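Local atomic coordinates of secreted effector protein SifA (PDB entry 3CXB), a protein that is required, as a Salmonella virulence effector, for endosomal tubulation and formation of Salmonella-induced filaments, and interacts with host PLEKHM2. Residues N107-R111 with E122-N126; P60-T66 with Q114-F119. All coordinates share one frame; numbering follows the deposited sequence.

Interaction 1: residues N107-R111 with E122-N126; sequences NELLR and EVMGN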
ATOM      1  N   ASN A 107      20.988  17.069  11.895  1.00117.56           N
ATOM      2  CA  ASN A 107      19.621  17.518  11.631  1.00111.33           C
ATOM      3  C   ASN A 107      18.865  16.709  10.560  1.00 98.37           C
ATOM      4  O   ASN A 107      19.302  15.632  10.135  1.00100.99           O
ATOM      5  CB  ASN A 107      19.608  19.014  11.257  1.00122.10           C
ATOM      6  CG  ASN A 107      20.102  19.916  12.391  1.00131.97           C
ATOM      7  OD1 ASN A 107      19.519  19.952  13.480  1.00138.84           O
ATOM      8  ND2 ASN A 107      21.173  20.653  12.130  1.00139.40           N
ATOM      9  N   GLU A 108      17.725  17.243  10.131  1.00 88.63           N
ATOM     10  CA  GLU A 108      16.883  16.581   9.146  1.00 77.55           C
ATOM     11  C   GLU A 108      16.754  17.329   7.829  1.00 73.12           C
ATOM     12  O   GLU A 108      16.387  18.502   7.800  1.00 74.07           O
ATOM     13  CB  GLU A 108      15.492  16.367   9.725  1.00 75.27           C
ATOM     14  CG  GLU A 108      15.475  15.591  11.026  1.00 68.23           C
ATOM     15  CD  GLU A 108      14.083  15.466  11.597  1.00 62.50           C
ATOM     16  OE1 GLU A 108      13.895  14.654  12.523  1.00 58.70           O
ATOM     17  OE2 GLU A 108      13.176  16.185  11.125  1.00 57.45           O
ATOM     18  N   LEU A 109      17.046  16.628   6.737  1.00 66.40           N
ATOM     19  CA  LEU A 109      16.966  17.184   5.391  1.00 57.13           C
ATOM     20  C   LEU A 109      15.520  17.190   4.867  1.00 52.80           C
ATOM     21  O   LEU A 109      15.081  18.137   4.193  1.00 50.12           O
ATOM     22  CB  LEU A 109      17.857  16.369   4.452  1.00 56.35           C
ATOM     23  CG  LEU A 109      19.373  16.480   4.675  1.00 55.08           C
ATOM     24  CD1 LEU A 109      20.075  15.617   3.666  1.00 54.26           C
ATOM     25  CD2 LEU A 109      19.845  17.939   4.545  1.00 56.61           C
ATOM     26  N   LEU A 110      14.790  16.129   5.191  1.00 45.76           N
ATOM     27  CA  LEU A 110      13.402  15.978   4.780  1.00 41.16           C
ATOM     28  C   LEU A 110      12.701  15.191   5.865  1.00 38.99           C
ATOM     29  O   LEU A 110      13.161  14.134   6.276  1.00 39.59           O
ATOM     30  CB  LEU A 110      13.331  15.225   3.448  1.00 41.46           C
ATOM     31  CG  LEU A 110      11.970  14.973   2.792  1.00 39.87           C
ATOM     32  CD1 LEU A 110      11.406  16.290   2.287  1.00 39.46           C
ATOM     33  CD2 LEU A 110      12.117  13.990   1.646  1.00 35.73           C
ATOM     34  N   ARG A 111      11.583  15.713   6.334  1.00 38.95           N
ATOM     35  CA  ARG A 111      10.845  15.059   7.400  1.00 37.72           C
ATOM     36  C   ARG A 111       9.404  14.822   6.974  1.00 34.30           C
ATOM     37  O   ARG A 111       8.739  15.732   6.501  1.00 33.54           O
ATOM     38  CB  ARG A 111      10.872  15.956   8.634  1.00 43.62           C
ATOM     39  CG  ARG A 111      10.195  15.386   9.868  1.00 48.57           C
ATOM     40  CD  ARG A 111      10.158  16.432  10.984  1.00 54.79           C
ATOM     41  NE  ARG A 111       9.368  15.973  12.122  1.00 61.15           N
ATOM     42  CZ  ARG A 111       9.732  14.979  12.925  1.00 63.20           C
ATOM     43  NH1 ARG A 111       8.949  14.612  13.934  1.00 65.91           N
ATOM     44  NH2 ARG A 111      10.892  14.368  12.730  1.00 63.37           N
ATOM     45  N   GLU A 122       8.361  18.340   5.892  1.00 46.80           N
ATOM     46  CA  GLU A 122       9.257  19.485   6.077  1.00 51.35           C
ATOM     47  C   GLU A 122      10.481  19.355   5.162  1.00 50.47           C
ATOM     48  O   GLU A 122      10.959  18.254   4.893  1.00 50.73           O
ATOM     49  CB  GLU A 122       9.695  19.595   7.535  1.00 57.28           C
ATOM     50  CG  GLU A 122       8.569  19.961   8.477  1.00 65.55           C
ATOM     51  CD  GLU A 122       8.991  19.925   9.924  1.00 71.62           C
ATOM     52  OE1 GLU A 122       9.886  20.711  10.322  1.00 74.02           O
ATOM     53  OE2 GLU A 122       8.423  19.097  10.669  1.00 76.98           O
ATOM     54  N   VAL A 123      10.971  20.482   4.666  1.00 50.19           N
ATOM     55  CA  VAL A 123      12.117  20.481   3.776  1.00 51.37           C
ATOM     56  C   VAL A 123      13.145  21.424   4.342  1.00 54.10           C
ATOM     57  O   VAL A 123      12.966  22.642   4.289  1.00 55.52           O
ATOM     58  CB  VAL A 123      11.755  20.981   2.374  1.00 50.10           C
ATOM     59  CG1 VAL A 123      13.011  21.053   1.526  1.00 47.58           C
ATOM     60  CG2 VAL A 123      10.730  20.057   1.729  1.00 48.72           C
ATOM     61  N   MET A 124      14.223  20.851   4.874  1.00 57.13           N
ATOM     62  CA  MET A 124      15.306  21.621   5.483  1.00 57.36           C
ATOM     63  C   MET A 124      14.802  22.292   6.747  1.00 55.65           C
ATOM     64  O   MET A 124      15.375  23.274   7.210  1.00 55.88           O
ATOM     65  CB  MET A 124      15.838  22.687   4.512  1.00 60.53           C
ATOM     66  CG  MET A 124      16.392  22.143   3.180  1.00 64.47           C
ATOM     67  SD  MET A 124      17.563  20.772   3.380  1.00 66.10           S
ATOM     68  CE  MET A 124      18.773  21.567   4.477  1.00 69.71           C
ATOM     69  N   GLY A 125      13.717  21.752   7.294  1.00 56.13           N
ATOM     70  CA  GLY A 125      13.133  22.288   8.509  1.00 53.40           C
ATOM     71  C   GLY A 125      11.916  23.141   8.227  1.00 52.92           C
ATOM     72  O   GLY A 125      11.262  23.583   9.159  1.00 55.58           O
ATOM     73  N   ASN A 126      11.603  23.370   6.954  1.00 49.44           N
ATOM     74  CA  ASN A 126      10.451  24.193   6.570  1.00 46.60           C
ATOM     75  C   ASN A 126       9.183  23.365   6.377  1.00 44.60           C
ATOM     76  O   ASN A 126       9.198  22.340   5.703  1.00 44.13           O
ATOM     77  CB  ASN A 126      10.779  24.935   5.284  1.00 45.81           C
ATOM     78  CG  ASN A 126      12.069  25.701   5.392  1.00 46.04           C
ATOM     79  OD1 ASN A 126      12.151  26.686   6.126  1.00 43.35           O
ATOM     80  ND2 ASN A 126      13.100  25.238   4.685  1.00 46.14           N
TER
HETATM   81  O   HOH W   1      13.240  19.054   7.074  1.00 34.22           O

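Interaction 2: residues P60-T66 with Q114-F119; sequences PTRERLT and QNTDTF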
ATOM      1  N   PRO A  60       0.813  14.995  -2.772  1.00 34.09           N
ATOM      2  CA  PRO A  60       0.528  13.579  -2.982  1.00 32.63           C
ATOM      3  C   PRO A  60      -0.333  13.008  -1.867  1.00 33.11           C
ATOM      4  O   PRO A  60      -0.462  13.597  -0.792  1.00 30.72           O
ATOM      5  CB  PRO A  60       1.907  12.956  -2.957  1.00 34.81           C
ATOM      6  CG  PRO A  60       2.578  13.779  -1.835  1.00 35.65           C
ATOM      7  CD  PRO A  60       2.160  15.196  -2.207  1.00 32.59           C
ATOM      8  N   THR A  61      -0.903  11.844  -2.139  1.00 35.44           N
ATOM      9  CA  THR A  61      -1.720  11.137  -1.175  1.00 40.35           C
ATOM     10  C   THR A  61      -0.737  10.656  -0.131  1.00 42.55           C
ATOM     11  O   THR A  61       0.471  10.624  -0.394  1.00 42.50           O
ATOM     12  CB  THR A  61      -2.372   9.929  -1.840  1.00 42.95           C
ATOM     13  OG1 THR A  61      -3.207  10.397  -2.907  1.00 42.74           O
ATOM     14  CG2 THR A  61      -3.224   9.137  -0.835  1.00 48.11           C
ATOM     15  N   ARG A  62      -1.196  10.292   1.057  1.00 41.93           N
ATOM     16  CA  ARG A  62      -0.212   9.813   2.013  1.00 42.28           C
ATOM     17  C   ARG A  62       0.397   8.508   1.485  1.00 41.38           C
ATOM     18  O   ARG A  62       1.615   8.305   1.557  1.00 43.17           O
ATOM     19  CB  ARG A  62      -0.818   9.601   3.407  1.00 42.52           C
ATOM     20  CG  ARG A  62      -1.777   8.453   3.557  1.00 43.30           C
ATOM     21  CD  ARG A  62      -1.928   8.100   5.033  1.00 45.57           C
ATOM     22  NE  ARG A  62      -2.680   9.104   5.782  1.00 45.81           N
ATOM     23  CZ  ARG A  62      -2.589   9.292   7.096  1.00 45.51           C
ATOM     24  NH1 ARG A  62      -1.763   8.550   7.826  1.00 44.36           N
ATOM     25  NH2 ARG A  62      -3.338  10.221   7.682  1.00 44.96           N
ATOM     26  N   GLU A  63      -0.429   7.630   0.924  1.00 38.93           N
ATOM     27  CA  GLU A  63       0.118   6.387   0.428  1.00 37.91           C
ATOM     28  C   GLU A  63       1.187   6.697  -0.604  1.00 35.13           C
ATOM     29  O   GLU A  63       2.302   6.184  -0.520  1.00 36.59           O
ATOM     30  CB  GLU A  63      -0.979   5.514  -0.163  1.00 41.85           C
ATOM     31  CG  GLU A  63      -0.516   4.156  -0.704  1.00 50.08           C
ATOM     32  CD  GLU A  63       0.025   3.193   0.368  1.00 54.42           C
ATOM     33  OE1 GLU A  63      -0.247   1.972   0.261  1.00 53.38           O
ATOM     34  OE2 GLU A  63       0.737   3.643   1.301  1.00 57.18           O
ATOM     35  N   ARG A  64       0.872   7.569  -1.557  1.00 33.58           N
ATOM     36  CA  ARG A  64       1.841   7.929  -2.600  1.00 30.90           C
ATOM     37  C   ARG A  64       3.058   8.621  -1.967  1.00 29.31           C
ATOM     38  O   ARG A  64       4.183   8.547  -2.484  1.00 22.67           O
ATOM     39  CB  ARG A  64       1.174   8.829  -3.637  1.00 28.82           C
ATOM     40  CG  ARG A  64       2.079   9.310  -4.758  1.00 24.97           C
ATOM     41  CD  ARG A  64       2.694   8.152  -5.510  1.00 25.37           C
ATOM     42  NE  ARG A  64       3.653   8.607  -6.518  1.00 22.91           N
ATOM     43  CZ  ARG A  64       4.670   7.871  -6.955  1.00 21.25           C
ATOM     44  NH1 ARG A  64       5.498   8.354  -7.874  1.00  9.61           N
ATOM     45  NH2 ARG A  64       4.860   6.652  -6.459  1.00 21.27           N
ATOM     46  N   LEU A  65       2.821   9.299  -0.845  1.00 28.02           N
ATOM     47  CA  LEU A  65       3.899   9.958  -0.115  1.00 27.14           C
ATOM     48  C   LEU A  65       4.907   8.902   0.317  1.00 24.55           C
ATOM     49  O   LEU A  65       6.092   9.026   0.025  1.00 25.34           O
ATOM     50  CB  LEU A  65       3.385  10.640   1.153  1.00 23.06           C
ATOM     51  CG  LEU A  65       4.063  11.960   1.545  1.00 21.89           C
ATOM     52  CD1 LEU A  65       3.607  12.356   2.908  1.00 21.31           C
ATOM     53  CD2 LEU A  65       5.543  11.857   1.508  1.00 20.54           C
ATOM     54  N   THR A  66       4.445   7.869   1.019  1.00 24.77           N
ATOM     55  CA  THR A  66       5.370   6.832   1.478  1.00 29.06           C
ATOM     56  C   THR A  66       6.094   6.141   0.332  1.00 30.39           C
ATOM     57  O   THR A  66       7.297   5.857   0.450  1.00 29.66           O
ATOM     58  CB  THR A  66       4.679   5.753   2.325  1.00 33.20           C
ATOM     59  OG1 THR A  66       3.857   4.941   1.476  1.00 43.17           O
ATOM     60  CG2 THR A  66       3.802   6.395   3.405  1.00 31.82           C
ATOM     61  N   GLN A 114       3.299  11.141   9.799  1.00 38.18           N
ATOM     62  CA  GLN A 114       1.963  10.689   9.460  1.00 40.31           C
ATOM     63  C   GLN A 114       1.257  10.289  10.737  1.00 41.32           C
ATOM     64  O   GLN A 114       1.638   9.338  11.419  1.00 40.17           O
ATOM     65  CB  GLN A 114       2.002   9.505   8.477  1.00 38.79           C
ATOM     66  CG  GLN A 114       3.009   9.655   7.337  1.00 38.58           C
ATOM     67  CD  GLN A 114       2.757   8.691   6.184  1.00 38.82           C
ATOM     68  OE1 GLN A 114       2.185   7.600   6.354  1.00 40.27           O
ATOM     69  NE2 GLN A 114       3.196   9.086   5.004  1.00 35.08           N
ATOM     70  N   ASN A 115       0.228  11.050  11.060  1.00 44.01           N
ATOM     71  CA  ASN A 115      -0.565  10.818  12.244  1.00 47.81           C
ATOM     72  C   ASN A 115      -1.813  10.076  11.814  1.00 50.61           C
ATOM     73  O   ASN A 115      -1.881   9.563  10.703  1.00 52.34           O
ATOM     74  CB  ASN A 115      -0.917  12.162  12.877  1.00 47.10           C
ATOM     75  CG  ASN A 115       0.310  12.991  13.178  1.00 46.05           C
ATOM     76  OD1 ASN A 115       1.135  12.614  14.002  1.00 47.65           O
ATOM     77  ND2 ASN A 115       0.448  14.116  12.500  1.00 48.35           N
ATOM     78  N   THR A 116      -2.801  10.037  12.693  1.00 55.16           N
ATOM     79  CA  THR A 116      -4.057   9.345  12.427  1.00 59.01           C
ATOM     80  C   THR A 116      -4.971   9.967  11.381  1.00 58.43           C
ATOM     81  O   THR A 116      -5.686   9.257  10.680  1.00 60.41           O
ATOM     82  CB  THR A 116      -4.867   9.214  13.714  1.00 63.76           C
ATOM     83  OG1 THR A 116      -4.980  10.507  14.332  1.00 63.72           O
ATOM     84  CG2 THR A 116      -4.183   8.250  14.677  1.00 63.42           C
ATOM     85  N   ASP A 117      -4.950  11.290  11.279  1.00 58.06           N
ATOM     86  CA  ASP A 117      -5.819  11.985  10.337  1.00 56.75           C
ATOM     87  C   ASP A 117      -5.135  12.915   9.354  1.00 51.79           C
ATOM     88  O   ASP A 117      -5.751  13.364   8.394  1.00 48.44           O
ATOM     89  CB  ASP A 117      -6.852  12.792  11.107  1.00 60.22           C
ATOM     90  CG  ASP A 117      -8.246  12.361  10.804  1.00 63.85           C
ATOM     91  OD1 ASP A 117      -9.170  12.850  11.488  1.00 66.27           O
ATOM     92  OD2 ASP A 117      -8.407  11.531   9.877  1.00 66.14           O
ATOM     93  N   THR A 118      -3.865  13.208   9.595  1.00 46.71           N
ATOM     94  CA  THR A 118      -3.132  14.115   8.729  1.00 43.89           C
ATOM     95  C   THR A 118      -1.726  13.609   8.504  1.00 39.50           C
ATOM     96  O   THR A 118      -1.309  12.620   9.086  1.00 39.61           O
ATOM     97  CB  THR A 118      -3.011  15.487   9.372  1.00 39.35           C
ATOM     98  OG1 THR A 118      -1.991  15.445  10.383  1.00 35.73           O
ATOM     99  CG2 THR A 118      -4.337  15.878  10.015  1.00 41.28           C
ATOM    100  N   PHE A 119      -1.004  14.295   7.640  1.00 36.95           N
ATOM    101  CA  PHE A 119       0.373  13.956   7.380  1.00 35.32           C
ATOM    102  C   PHE A 119       1.030  15.226   6.874  1.00 35.75           C
ATOM    103  O   PHE A 119       0.396  16.025   6.174  1.00 37.69           O
ATOM    104  CB  PHE A 119       0.456  12.824   6.366  1.00 32.48           C
ATOM    105  CG  PHE A 119      -0.297  13.070   5.106  1.00 27.41           C
ATOM    106  CD1 PHE A 119       0.312  13.710   4.035  1.00 26.35           C
ATOM    107  CD2 PHE A 119      -1.592  12.595   4.956  1.00 27.21           C
ATOM    108  CE1 PHE A 119      -0.354  13.873   2.805  1.00 23.72           C
ATOM    109  CE2 PHE A 119      -2.265  12.754   3.739  1.00 27.43           C
ATOM    110  CZ  PHE A 119      -1.630  13.401   2.654  1.00 23.75           C
TER
HETATM  111  O   HOH W   2      -0.119   6.457   8.425  1.00 60.93           O

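Interaction 1: residues N107-R111 with E122-N126
Arg111 and Glu122 face each other as a hydrogen-bonded pair in the beta hairpin of strands 108-114 and 118-123, and their side chains run alongside one another from the same side of the sheet. Arg111 shows how a long side chain collects contacts along its length. Its CB rests 4.0 Å from Glu122 CB, and with CG anti to the backbone N (chi1 -177°) and the chain extended as far as NE, the aliphatic part follows the glutamate outward. Arg111 CD comes to 3.2 Å from Glu122 OE2, and Arg111 NE forms a long salt bridge of 3.6 Å with the same oxygen, which lies at the guanidinium edge. The two charged planes stand steeply, 75° apart, so this is not a flat two-point pairing. At the tip, Arg111 NH2 meets Glu108 OE1 at 3.0 Å, a salt bridge within residues 107-111; Arg99 from strand 96-101 holds that oxygen as well.

Between the two main chains the bonds run in both directions: Arg111 N donates to Glu122 O, and Glu122 N gives a 2.7 Å bond to Arg111 O. Farther along, Met124 N reaches Leu109 O from above the carbonyl plane, where the type I' turn of Val123 to Asn126 leads into strand 126-132. Water 1 accepts from Gly125 N and donates to Glu108 O. The opposite face is apolar. Leu110 CD1 meets Val123 CG2 at 3.9 Å, and both side chains touch Leu54 of helix 42-54. Leu109 and Leu110 both face Ile100 in a classic beta bulge, and the chain turns a corner at Leu109.

The contact thus divides its chemistry by face: leucine and valine pack against a helix, while one arginine, set between two glutamates, probably eases the repulsion between their carboxylates.

Interaction 2: residues P60-T66 with Q114-F119
Asn115 O is gripped by both terminal nitrogens of Arg62, the first side chain of helix 62-75, which reaches across to the tight turn of the beta hairpin formed by strands 108-114 and 118-123. Arg62 NH1 donates the stronger bond, 3.1 Å to Asn115 O, nearly straight at 162° and with the oxygen in the guanidinium plane; NH2 adds a weak bond to the same atom. The rest of the guanidinium is also engaged, since NE forms a salt bridge with Asp133, just beyond strand 126-132. Water 2 links NH1 weakly to Gln114 OE1. With charge, carbonyl and water all placed around it, the head group is probably well fixed in rotation.

The same side chain has an apolar task nearer its root. CG of Arg62 sits between the backbone N and the carbonyl carbon (chi1 70°), and CB lies over one face of the Phe119 ring, 3.7 Å from its centroid, in a CH-pi contact offset toward the rim. The guanidinium plane is turned 74° from that ring, so it does not stack upon it. Pro60 O approaches the ring at its edge, 3.6 Å from Phe119 CE1, while Leu65, its side chain running counter to that of Phe119, brings CD1 to 3.7 Å from Phe119 CD1. The start of the helix thus covers one face of the ring, and Met131 of the adjoining strand also touches Phe119.

Deeper along the helix, the extended side chain of Gln114 runs roughly perpendicular to Thr66. Thr66 keeps its hydroxyl for its own helix and for Tyr158, OG1 donating to Glu63 O at 2.8 Å, and turns its methyl to the glutamine: Thr66 CG2 stands 3.2 Å from Gln114 NE2.

In the fold
After helices 25-34 and 42-54 the chain passes residues 60-66 into helix 62-75, and beyond the short helix 78-81 it builds the antiparallel sheet strand by strand. Residues 107-111 enter strand 108-114, and residues 114-119 turn back into strand 118-123; here interaction 2 closes a loop with 47 residues between its segments. Residues 122-126 then close the much shorter loop of interaction 1, with ten residues between. The two loops cross rather than nest, because their segments alternate along the chain. Interaction 1 joins the hairpin's strands at the end away from their connecting turn, and interaction 2, centred about 16 Å away, ties that turn to the helix.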